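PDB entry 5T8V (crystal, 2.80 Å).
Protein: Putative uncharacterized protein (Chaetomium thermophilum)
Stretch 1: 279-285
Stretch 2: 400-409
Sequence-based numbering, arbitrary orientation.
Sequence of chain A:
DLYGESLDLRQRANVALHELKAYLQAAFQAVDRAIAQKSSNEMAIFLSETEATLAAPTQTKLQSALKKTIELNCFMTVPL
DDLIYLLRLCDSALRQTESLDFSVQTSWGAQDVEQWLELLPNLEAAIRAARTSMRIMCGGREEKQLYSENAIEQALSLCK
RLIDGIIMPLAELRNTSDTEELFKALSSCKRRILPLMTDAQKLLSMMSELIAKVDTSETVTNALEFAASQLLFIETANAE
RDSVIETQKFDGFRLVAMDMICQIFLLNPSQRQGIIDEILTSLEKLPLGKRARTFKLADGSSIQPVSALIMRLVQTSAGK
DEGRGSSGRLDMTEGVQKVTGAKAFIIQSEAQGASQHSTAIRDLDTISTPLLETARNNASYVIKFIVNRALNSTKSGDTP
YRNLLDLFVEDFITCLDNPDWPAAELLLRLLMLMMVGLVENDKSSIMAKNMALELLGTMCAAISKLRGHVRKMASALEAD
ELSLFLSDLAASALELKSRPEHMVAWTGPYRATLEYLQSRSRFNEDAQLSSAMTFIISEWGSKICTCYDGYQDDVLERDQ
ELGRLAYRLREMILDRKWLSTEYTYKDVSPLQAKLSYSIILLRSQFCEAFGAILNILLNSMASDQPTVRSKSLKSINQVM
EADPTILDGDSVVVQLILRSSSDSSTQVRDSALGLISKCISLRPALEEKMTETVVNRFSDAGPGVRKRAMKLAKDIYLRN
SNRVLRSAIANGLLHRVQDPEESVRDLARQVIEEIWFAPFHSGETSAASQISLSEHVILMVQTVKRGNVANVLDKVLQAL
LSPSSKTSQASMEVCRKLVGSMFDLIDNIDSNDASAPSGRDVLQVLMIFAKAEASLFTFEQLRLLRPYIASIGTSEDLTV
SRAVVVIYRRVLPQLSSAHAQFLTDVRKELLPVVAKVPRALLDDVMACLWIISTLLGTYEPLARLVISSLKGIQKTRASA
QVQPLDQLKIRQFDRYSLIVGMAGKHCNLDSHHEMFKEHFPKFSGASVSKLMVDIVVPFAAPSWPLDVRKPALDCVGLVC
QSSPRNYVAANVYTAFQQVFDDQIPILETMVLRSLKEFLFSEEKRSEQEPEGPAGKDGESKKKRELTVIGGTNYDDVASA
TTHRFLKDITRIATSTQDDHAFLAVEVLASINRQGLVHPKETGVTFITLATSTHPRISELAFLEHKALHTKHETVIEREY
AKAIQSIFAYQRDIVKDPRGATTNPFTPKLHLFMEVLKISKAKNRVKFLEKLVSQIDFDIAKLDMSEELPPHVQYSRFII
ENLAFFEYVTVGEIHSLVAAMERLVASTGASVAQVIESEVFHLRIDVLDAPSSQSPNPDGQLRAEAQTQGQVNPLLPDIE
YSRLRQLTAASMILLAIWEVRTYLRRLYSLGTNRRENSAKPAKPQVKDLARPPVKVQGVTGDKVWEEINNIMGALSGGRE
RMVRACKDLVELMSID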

ATOM      1  N   ILE A 279      12.481  31.898 -20.968  1.00 29.15           N
ATOM      2  CA  ILE A 279      11.484  32.204 -19.948  1.00 27.55           C
ATOM      3  C   ILE A 279      11.533  31.171 -18.835  1.00 28.63           C
ATOM      4  O   ILE A 279      11.312  31.500 -17.662  1.00 29.65           O
ATOM      5  N   LEU A 280      11.826  29.913 -19.169  1.00 31.23           N
ATOM      6  CA  LEU A 280      11.853  28.872 -18.153  1.00 32.98           C
ATOM      7  C   LEU A 280      13.162  28.845 -17.376  1.00 36.58           C
ATOM      8  O   LEU A 280      13.210  28.239 -16.300  1.00 38.26           O
ATOM      9  N   THR A 281      14.219  29.479 -17.889  1.00 42.75           N
ATOM     10  CA  THR A 281      15.462  29.584 -17.132  1.00 45.83           C
ATOM     11  C   THR A 281      15.533  30.870 -16.325  1.00 46.19           C
ATOM     12  O   THR A 281      16.129  30.880 -15.242  1.00 47.89           O
ATOM     13  N   SER A 282      14.943  31.957 -16.828  1.00 40.75           N
ATOM     14  CA  SER A 282      14.803  33.161 -16.018  1.00 41.79           C
ATOM     15  C   SER A 282      14.078  32.851 -14.715  1.00 43.16           C
ATOM     16  O   SER A 282      14.449  33.360 -13.650  1.00 43.86           O
ATOM     17  N   LEU A 283      13.044  32.010 -14.784  1.00 50.59           N
ATOM     18  CA  LEU A 283      12.314  31.613 -13.585  1.00 52.13           C
ATOM     19  C   LEU A 283      13.216  30.892 -12.593  1.00 55.28           C
ATOM     20  O   LEU A 283      12.961  30.925 -11.384  1.00 56.70           O
ATOM     21  N   GLU A 284      14.268  30.235 -13.081  1.00 60.69           N
ATOM     22  CA  GLU A 284      15.160  29.488 -12.203  1.00 64.00           C
ATOM     23  C   GLU A 284      16.128  30.398 -11.458  1.00 66.71           C
ATOM     24  O   GLU A 284      16.539  30.071 -10.340  1.00 67.98           O
ATOM     25  N   LYS A 285      16.496  31.533 -12.049  1.00 61.87           N
ATOM     26  CA  LYS A 285      17.465  32.452 -11.452  1.00 65.57           C
ATOM     27  C   LYS A 285      16.801  33.513 -10.586  1.00 66.75           C
ATOM     28  O   LYS A 285      17.172  34.689 -10.647  1.00 67.27           O
ATOM     29  N   PRO A 400      16.561  20.766  -6.944  1.00 86.26           N
ATOM     30  CA  PRO A 400      17.071  21.818  -7.825  1.00 86.71           C
ATOM     31  C   PRO A 400      15.982  22.406  -8.722  1.00 84.10           C
ATOM     32  O   PRO A 400      15.449  23.471  -8.412  1.00 81.27           O
ATOM     33  N   TYR A 401      15.656  21.713  -9.814  1.00 65.06           N
ATOM     34  CA  TYR A 401      14.615  22.162 -10.728  1.00 60.69           C
ATOM     35  C   TYR A 401      13.322  21.374 -10.596  1.00 56.43           C
ATOM     36  O   TYR A 401      12.274  21.850 -11.046  1.00 53.96           O
ATOM     37  N   ARG A 402      13.369  20.186  -9.992  1.00 59.65           N
ATOM     38  CA  ARG A 402      12.169  19.368  -9.873  1.00 55.69           C
ATOM     39  C   ARG A 402      11.044  20.119  -9.173  1.00 52.72           C
ATOM     40  O   ARG A 402       9.863  19.856  -9.436  1.00 51.69           O
ATOM     41  N   ASN A 403      11.383  21.058  -8.286  1.00 52.29           N
ATOM     42  CA  ASN A 403      10.351  21.821  -7.595  1.00 50.51           C
ATOM     43  C   ASN A 403       9.597  22.736  -8.549  1.00 47.04           C
ATOM     44  O   ASN A 403       8.398  22.968  -8.366  1.00 45.70           O
ATOM     45  N   LEU A 404      10.276  23.263  -9.570  1.00 43.41           N
ATOM     46  CA  LEU A 404       9.588  24.092 -10.553  1.00 40.42           C
ATOM     47  C   LEU A 404       8.673  23.250 -11.431  1.00 37.11           C
ATOM     48  O   LEU A 404       7.574  23.686 -11.787  1.00 36.80           O
ATOM     49  N   LEU A 405       9.110  22.043 -11.795  1.00 22.18           N
ATOM     50  CA  LEU A 405       8.213  21.103 -12.457  1.00 20.00           C
ATOM     51  C   LEU A 405       6.980  20.847 -11.601  1.00 19.55           C
ATOM     52  O   LEU A 405       5.847  20.875 -12.097  1.00 18.16           O
ATOM     53  N   ASP A 406       7.182  20.602 -10.303  1.00 28.88           N
ATOM     54  CA  ASP A 406       6.048  20.391  -9.407  1.00 29.36           C
ATOM     55  C   ASP A 406       5.112  21.593  -9.411  1.00 29.68           C
ATOM     56  O   ASP A 406       3.886  21.432  -9.456  1.00 29.27           O
ATOM     57  N   LEU A 407       5.668  22.806  -9.366  1.00 35.57           N
ATOM     58  CA  LEU A 407       4.835  24.005  -9.347  1.00 36.62           C
ATOM     59  C   LEU A 407       4.044  24.147 -10.642  1.00 34.62           C
ATOM     60  O   LEU A 407       2.842  24.447 -10.624  1.00 35.20           O
ATOM     61  N   PHE A 408       4.706  23.941 -11.782  1.00 26.00           N
ATOM     62  CA  PHE A 408       4.005  23.983 -13.059  1.00 22.91           C
ATOM     63  C   PHE A 408       2.865  22.976 -13.083  1.00 19.99           C
ATOM     64  O   PHE A 408       1.740  23.304 -13.475  1.00 17.72           O
ATOM     65  N   VAL A 409       3.138  21.741 -12.663  1.00 21.11           N
ATOM     66  CA  VAL A 409       2.092  20.724 -12.663  1.00 20.64           C
ATOM     67  C   VAL A 409       0.932  21.159 -11.779  1.00 20.68           C
ATOM     68  O   VAL A 409      -0.235  21.028 -12.158  1.00 19.01           O
TER

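What forms the apolar centre of this contact? Phe408, on the helix of the second stretch, points toward the first stretch with chi1 in the m well, and its ring tip meets two leucines: CZ of Phe408 lies 3.4 Å from CD2 of Leu280 and 3.5 Å from CD2 of Leu283. Both methyls approach the ring obliquely. The CA-to-CB bond of Leu280 (m, t) points sideways to the second stretch, but the end of the side chain comes nearer, whereas Leu283 (t, p) already points toward the partner.

How does the packing extend along the second stretch? One helical turn before Phe408, Leu404 also points toward the first stretch, and its CD2 sits 3.5 Å from CG of Leu283. Its chi1 is m, while chi2 of 99° falls between the usual wells. The backbone hydrogen bond from Phe408 N to Leu404 O (2.9 Å) reflects the helical spacing that places both side chains on the same side, so Leu283 can touch both.

Where does the contact turn polar? The CA-to-CB bond of Tyr401, with chi1 t and chi2 of 91°, points sideways to the first stretch, but its ring comes nearer. Glu284 (t, t, with chi3 of 7°) also starts sideways and brings its end nearer to the second stretch, and its CD lies 3.5 Å from CD1 of Tyr401, at the ring edge. The carbonyl O of Leu280 also lies near the ring plane, 3.6 Å from OH of Tyr401.

Do these polar groups tie the stretches together? No hydrogen bond or salt bridge crosses between them, so the contact rests on close packing. Both carboxylate oxygens of Glu284 are hydrogen-bonded elsewhere in the structure. Out of reach of the first stretch, Arg402 and Asp406 pair within their own helix through a salt bridge, NH1 of Arg402 to OD2 of Asp406 at 3.0 Å.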

ATOM      1  CB  ILE A 279      10.077  32.293 -20.577  1.00 25.24           C
ATOM      2  CG1 ILE A 279       9.947  33.584 -21.390  1.00 25.58           C
ATOM      3  CG2 ILE A 279       8.989  32.233 -19.500  1.00 23.38           C
ATOM      4  CD1 ILE A 279       8.659  33.698 -22.178  1.00 24.70           C
ATOM      5  CB  LEU A 280      11.599  27.505 -18.793  1.00 32.46           C
ATOM      6  CG  LEU A 280      10.198  27.295 -19.378  1.00 30.90           C
ATOM      7  CD1 LEU A 280      10.116  25.964 -20.112  1.00 30.19           C
ATOM      8  CD2 LEU A 280       9.131  27.365 -18.294  1.00 31.13           C
ATOM      9  CB  THR A 281      16.672  29.502 -18.067  1.00 48.04           C
ATOM     10  OG1 THR A 281      16.613  30.563 -19.024  1.00 48.50           O
ATOM     11  CG2 THR A 281      16.693  28.171 -18.796  1.00 48.37           C
ATOM     12  CB  SER A 282      14.055  34.238 -16.803  1.00 40.32           C
ATOM     13  OG  SER A 282      14.769  34.610 -17.969  1.00 40.88           O
ATOM     14  CB  LEU A 283      11.135  30.721 -13.972  1.00 51.55           C
ATOM     15  CG  LEU A 283      10.314  30.123 -12.827  1.00 52.91           C
ATOM     16  CD1 LEU A 283       9.568  31.209 -12.069  1.00 53.02           C
ATOM     17  CD2 LEU A 283       9.357  29.070 -13.365  1.00 52.18           C
ATOM     18  CB  GLU A 284      15.935  28.452 -13.020  1.00 64.99           C
ATOM     19  CG  GLU A 284      16.603  27.369 -12.196  1.00 67.53           C
ATOM     20  CD  GLU A 284      17.215  26.284 -13.064  1.00 68.41           C
ATOM     21  OE1 GLU A 284      17.232  26.456 -14.303  1.00 66.79           O
ATOM     22  OE2 GLU A 284      17.672  25.261 -12.510  1.00 69.95           O
ATOM     23  CB  LYS A 285      18.295  33.103 -12.555  1.00 66.39           C
ATOM     24  CG  LYS A 285      18.924  32.118 -13.536  1.00 66.95           C
ATOM     25  CD  LYS A 285      19.872  31.150 -12.840  1.00 70.24           C
ATOM     26  CE  LYS A 285      20.442  30.131 -13.813  1.00 71.04           C
ATOM     27  NZ  LYS A 285      21.194  29.052 -13.111  1.00 73.30           N
ATOM     28  CB  PRO A 400      18.137  21.087  -8.645  1.00 86.51           C
ATOM     29  CG  PRO A 400      17.710  19.617  -8.628  1.00 85.74           C
ATOM     30  CD  PRO A 400      16.605  19.454  -7.605  1.00 85.24           C
ATOM     31  CB  TYR A 401      15.097  22.067 -12.179  1.00 63.69           C
ATOM     32  CG  TYR A 401      14.221  22.834 -13.143  1.00 62.83           C
ATOM     33  CD1 TYR A 401      14.493  24.161 -13.444  1.00 63.39           C
ATOM     34  CD2 TYR A 401      13.115  22.238 -13.740  1.00 60.78           C
ATOM     35  CE1 TYR A 401      13.697  24.872 -14.318  1.00 61.78           C
ATOM     36  CE2 TYR A 401      12.313  22.942 -14.618  1.00 59.19           C
ATOM     37  CZ  TYR A 401      12.609  24.260 -14.902  1.00 59.72           C
ATOM     38  OH  TYR A 401      11.821  24.977 -15.772  1.00 58.26           O
ATOM     39  CB  ARG A 402      12.498  18.080  -9.122  1.00 57.55           C
ATOM     40  CG  ARG A 402      11.438  17.013  -9.245  1.00 58.55           C
ATOM     41  CD  ARG A 402      11.817  15.781  -8.452  1.00 62.49           C
ATOM     42  NE  ARG A 402      10.814  14.733  -8.581  1.00 61.73           N
ATOM     43  CZ  ARG A 402       9.612  14.775  -8.015  1.00 59.14           C
ATOM     44  NH1 ARG A 402       9.251  15.819  -7.282  1.00 58.63           N
ATOM     45  NH2 ARG A 402       8.765  13.771  -8.186  1.00 57.24           N
ATOM     46  CB  ASN A 403      10.970  22.634  -6.460  1.00 54.19           C
ATOM     47  CG  ASN A 403       9.925  23.317  -5.600  1.00 54.86           C
ATOM     48  OD1 ASN A 403       9.693  24.520  -5.720  1.00 55.43           O
ATOM     49  ND2 ASN A 403       9.279  22.546  -4.730  1.00 54.21           N
ATOM     50  CB  LEU A 404      10.601  24.853 -11.402  1.00 41.24           C
ATOM     51  CG  LEU A 404      11.436  25.860 -10.610  1.00 45.65           C
ATOM     52  CD1 LEU A 404      12.798  25.283 -10.259  1.00 47.64           C
ATOM     53  CD2 LEU A 404      11.575  27.157 -11.381  1.00 45.70           C
ATOM     54  CB  LEU A 405       8.953  19.799 -12.752  1.00 20.39           C
ATOM     55  CG  LEU A 405       8.119  18.572 -13.133  1.00 19.30           C
ATOM     56  CD1 LEU A 405       7.186  18.869 -14.289  1.00 17.61           C
ATOM     57  CD2 LEU A 405       9.034  17.413 -13.487  1.00 20.07           C
ATOM     58  CB  ASP A 406       6.540  20.104  -7.989  1.00 32.32           C
ATOM     59  CG  ASP A 406       7.141  18.717  -7.846  1.00 34.93           C
ATOM     60  OD1 ASP A 406       6.792  17.826  -8.649  1.00 34.76           O
ATOM     61  OD2 ASP A 406       7.957  18.517  -6.922  1.00 37.55           O
ATOM     62  CB  LEU A 407       5.708  25.238  -9.112  1.00 41.05           C
ATOM     63  CG  LEU A 407       5.952  25.611  -7.649  1.00 44.74           C
ATOM     64  CD1 LEU A 407       7.085  26.617  -7.538  1.00 46.96           C
ATOM     65  CD2 LEU A 407       4.681  26.172  -7.030  1.00 44.81           C
ATOM     66  CB  PHE A 408       4.980  23.716 -14.206  1.00 23.46           C
ATOM     67  CG  PHE A 408       5.766  24.921 -14.629  1.00 25.46           C
ATOM     68  CD1 PHE A 408       5.126  26.031 -15.153  1.00 25.75           C
ATOM     69  CD2 PHE A 408       7.146  24.939 -14.518  1.00 27.54           C
ATOM     70  CE1 PHE A 408       5.846  27.141 -15.547  1.00 27.62           C
ATOM     71  CE2 PHE A 408       7.873  26.045 -14.910  1.00 29.02           C
ATOM     72  CZ  PHE A 408       7.223  27.147 -15.428  1.00 29.10           C
ATOM     73  CB  VAL A 409       2.667  19.364 -12.224  1.00 20.53           C
ATOM     74  CG1 VAL A 409       1.552  18.335 -12.044  1.00 20.17           C
ATOM     75  CG2 VAL A 409       3.671  18.866 -13.253  1.00 19.85           C
TER